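Side-chain contacts in putative alpha-L-fucosidase (Bacteroides thetaiotaomicron, PDB 4H41), which is a putative alpha-L-fucosidase, a predicted TIM-barrel hydrolase that probably acts in the breakdown of host glycans: residues G130-S133 / W134-E137; D175-R178 / A179-K182. All coordinates share one frame; numbering follows the deposited sequence.

Overall arrangement
Interactions 1 and 2 follow one another along the chain of a closed eight-stranded parallel barrel, with centres about 10 Å apart and about 20 and 19 Å from the centre of the chain. Interaction 1 is the turn that leads from helix 125-129 into helix 136-151; interaction 2 lies within helix 173-187, between strands 157-162 and 193-195. The two touch directly: L132 CD2 is 3.7 Å from F177 CE1, and I136 CD1 packs on A176 CA at 3.8 Å. The turn at 130-137 thus packs directly on helix 173-187, and residues of both contribute to a pocket holding a polyether molecule, probably from the crystallisation liquor.

Interaction 1: residues G130-S133 / W134-E137; sequences GDLS and WEIE. With NA (sodium ion), chain Q.
D131 and W134 meet where the carbonyl O of D131 sits at the edge of the indole, 3.3 Å from W134 CD1 and near the ring plane. D131 CB lies alongside the same carbon, and the side chains cross at about a right angle, with carboxylate and ring planes 56° apart. This is the looser half: the weak backbone bond from W134 N to D131 O stretches to 3.5 Å, and the W134 side chain, though exposed, touches R125 and T129 of helix 125-129.

Polar packing is closer around D131 OD1. With CG anti to the backbone N (chi1 178°), the carboxylate turns to the chain ahead and OD1 accepts twice, both times from one face of the carboxylate plane. S133 N reaches D131 OD1 on its anti side at 2.9 Å. S133 OG comes to D131 OD1 on the syn side, at 2.6 Å. The first bond makes an Asx turn, which leads the chain into helix 136-151 of the TIM barrel. S133 OG also binds the sodium ion at 2.4 Å, and the acceptor at OD1 would help to orient it for that role. With an alanine here in place of D131, S133 N would lose its side-chain acceptor, and S133 OG would probably be freer to turn away from the sodium ion.

On the buried side, E135 N donates to L132 O at 3.0 Å. L132 CD1 rests 3.9 Å from E135 CG, the two side chains crossing, while the E135 carboxylate is held by the backbone N of S123 and of Y126. Toward solvent again, S133 O takes a weak bond from I136 N, and a water links that oxygen to E137 N.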
# COMPACT_ATOMS: atom_id res chain seq x y z
N GLY B 130 23.76 -8.93 -14.78
CA GLY B 130 24.32 -9.77 -13.73
C GLY B 130 25.81 -9.60 -13.58
O GLY B 130 26.41 -10.27 -12.74
N ASP B 131 26.43 -8.67 -14.36
CA ASP B 131 27.88 -8.46 -14.30
C ASP B 131 28.13 -7.12 -13.63
O ASP B 131 27.86 -6.07 -14.21
CB ASP B 131 28.48 -8.55 -15.70
CG ASP B 131 29.97 -8.29 -15.81
OD1 ASP B 131 30.56 -7.81 -14.84
OD2 ASP B 131 30.54 -8.57 -16.87
N LEU B 132 28.66 -7.15 -12.41
CA LEU B 132 28.86 -5.90 -11.65
C LEU B 132 29.97 -5.03 -12.20
O LEU B 132 29.98 -3.83 -11.91
CB LEU B 132 29.12 -6.21 -10.17
CG LEU B 132 29.05 -5.04 -9.18
CD1 LEU B 132 27.78 -4.25 -9.30
CD2 LEU B 132 29.18 -5.55 -7.76
N SER B 133 30.88 -5.58 -13.02
CA SER B 133 32.01 -4.81 -13.54
C SER B 133 31.53 -3.68 -14.47
O SER B 133 32.29 -2.74 -14.67
CB SER B 133 33.03 -5.73 -14.22
OG SER B 133 32.55 -6.26 -15.44
N TRP B 134 30.26 -3.72 -15.00
CA TRP B 134 29.70 -2.63 -15.80
C TRP B 134 29.57 -1.32 -15.01
O TRP B 134 29.50 -0.26 -15.62
CB TRP B 134 28.30 -2.96 -16.33
CG TRP B 134 28.27 -3.97 -17.43
CD1 TRP B 134 27.74 -5.21 -17.39
CD2 TRP B 134 28.71 -3.76 -18.78
NE1 TRP B 134 27.91 -5.85 -18.60
CE2 TRP B 134 28.50 -4.98 -19.47
CE3 TRP B 134 29.29 -2.68 -19.46
CZ2 TRP B 134 28.82 -5.13 -20.82
CZ3 TRP B 134 29.62 -2.84 -20.80
CH2 TRP B 134 29.47 -4.08 -21.45
N GLU B 135 29.51 -1.39 -13.67
CA GLU B 135 29.32 -0.19 -12.85
C GLU B 135 30.60 0.60 -12.61
O GLU B 135 30.54 1.73 -12.11
CB GLU B 135 28.69 -0.60 -11.53
CG GLU B 135 27.31 -1.25 -11.68
CD GLU B 135 26.31 -0.38 -12.41
OE1 GLU B 135 26.42 0.86 -12.31
OE2 GLU B 135 25.51 -0.92 -13.22
N ILE B 136 31.74 0.04 -12.96
CA ILE B 136 33.01 0.71 -12.69
C ILE B 136 33.17 2.01 -13.47
O ILE B 136 33.55 3.02 -12.87
CB ILE B 136 34.20 -0.23 -13.00
CG1 ILE B 136 34.17 -1.53 -12.15
CG2 ILE B 136 35.53 0.52 -12.75
CD1 ILE B 136 35.06 -2.59 -12.67
N GLU B 137 32.96 1.99 -14.80
CA GLU B 137 33.31 3.13 -15.65
C GLU B 137 32.64 4.44 -15.28
O GLU B 137 33.36 5.43 -15.13
CB GLU B 137 33.05 2.83 -17.12
CG GLU B 137 33.66 3.87 -18.05
CD GLU B 137 33.94 3.39 -19.45
OE1 GLU B 137 33.15 2.57 -19.97
OE2 GLU B 137 34.95 3.84 -20.04
NA NA Q . 34.54 -6.63 -16.80
O HOH W 1 32.82 -0.52 -16.27

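Interaction 2: residues D175-R178 / A179-K182; sequences DAFR and AMGK
A176 and M180 are joined first through the backbone: M180 N donates to A176 O at 3.0 Å, with an N-H...O angle of 165°. The same four-residue spacing repeats in A179 N to D175 O, G181 N to F177 O and K182 N to R178 O, at 2.9 to 3.0 Å, so the eight residues form an unbroken run of alpha-helix. It belongs to helix 173-187, the helical crossover of the beta-alpha-beta unit between strands 157-162 and 193-195.

Apolar contacts gather on the buried face around the selenomethionine M180. Its chain extends through SE and then bends at the last torsion (chi3 -52°), which folds the methyl CE back along the helix until it lies 3.9 Å from A176 CB and 3.3 Å from A176 O. The same CE approaches the F177 ring obliquely, 4.1 Å from CD1. Beyond the helix, M180 and F177 both rest on I162 of strand 157-162, and A176 packs against L132 and I136. G181 has no side chain, and a CB there would come within about 3.0 Å of F177 O, a tight fit.

The charged side chains D175, R178 and K182 are on the exposed part of the helix. R178 leads its guanidinium, by way of a bend at chi3, to the carbonyl O of G232, while K182 stretches out and turns only at its end to form a salt bridge with D186. Its aliphatic start is less remote, CB lying 3.3 Å from R178 O. D175 points away from the following turn and lies beside the bound polyether. The chemistry therefore divides the helix: a hydrocarbon and selenium face buried against strand 157-162 and the neighbouring helix 136-151, and an exposed part where R178 and K182 find polar partners in G232 and D186.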
# COMPACT_ATOMS: atom_id res chain seq x y z
N ASP B 175 36.20 -7.69 -8.66
CA ASP B 175 36.95 -6.70 -9.42
C ASP B 175 36.30 -5.32 -9.31
O ASP B 175 37.00 -4.31 -9.19
CB ASP B 175 37.10 -7.13 -10.89
CG ASP B 175 38.07 -8.31 -11.01
OD1 ASP B 175 39.18 -8.25 -10.39
OD2 ASP B 175 37.78 -9.24 -11.76
N ALA B 176 34.96 -5.30 -9.31
CA ALA B 176 34.23 -4.03 -9.21
C ALA B 176 34.43 -3.39 -7.87
O ALA B 176 34.70 -2.20 -7.79
CB ALA B 176 32.75 -4.25 -9.48
N PHE B 177 34.25 -4.15 -6.80
CA PHE B 177 34.42 -3.64 -5.44
C PHE B 177 35.85 -3.18 -5.22
O PHE B 177 36.07 -2.14 -4.60
CB PHE B 177 34.05 -4.73 -4.40
CG PHE B 177 32.59 -5.12 -4.30
CD1 PHE B 177 31.59 -4.18 -4.48
CD2 PHE B 177 32.23 -6.39 -3.91
CE1 PHE B 177 30.24 -4.54 -4.38
CE2 PHE B 177 30.89 -6.73 -3.73
CZ PHE B 177 29.91 -5.82 -3.99
N ARG B 178 36.82 -3.93 -5.73
CA ARG B 178 38.25 -3.55 -5.61
C ARG B 178 38.52 -2.22 -6.30
O ARG B 178 39.17 -1.36 -5.73
CB ARG B 178 39.15 -4.62 -6.18
CG ARG B 178 39.27 -5.83 -5.28
CD ARG B 178 39.96 -6.95 -6.02
NE ARG B 178 41.36 -6.62 -6.31
CZ ARG B 178 42.41 -6.90 -5.54
NH1 ARG B 178 42.24 -7.52 -4.38
NH2 ARG B 178 43.63 -6.55 -5.92
N ALA B 179 38.01 -2.05 -7.53
CA ALA B 179 38.27 -0.82 -8.29
C ALA B 179 37.60 0.38 -7.69
O ALA B 179 38.22 1.45 -7.57
CB ALA B 179 37.82 -1.00 -9.73
N MSE B 180 36.36 0.23 -7.29
CA MSE B 180 35.59 1.36 -6.74
C MSE B 180 36.09 1.72 -5.37
O MSE B 180 36.33 2.89 -5.12
CB MSE B 180 34.09 1.02 -6.75
CG MSE B 180 33.56 0.92 -8.18
SE MSE B 180 31.68 0.44 -8.43
CE MSE B 180 31.62 -1.18 -7.34
N GLY B 181 36.34 0.72 -4.51
CA GLY B 181 36.92 1.00 -3.19
C GLY B 181 38.26 1.68 -3.27
O GLY B 181 38.51 2.63 -2.52
N LYS B 182 39.13 1.22 -4.16
CA LYS B 182 40.46 1.82 -4.30
C LYS B 182 40.37 3.28 -4.74
O LYS B 182 41.10 4.12 -4.21
CB LYS B 182 41.32 1.04 -5.29
CG LYS B 182 42.72 1.65 -5.45
CD LYS B 182 43.69 0.77 -6.15
CE LYS B 182 44.95 1.55 -6.55
NZ LYS B 182 45.68 2.05 -5.35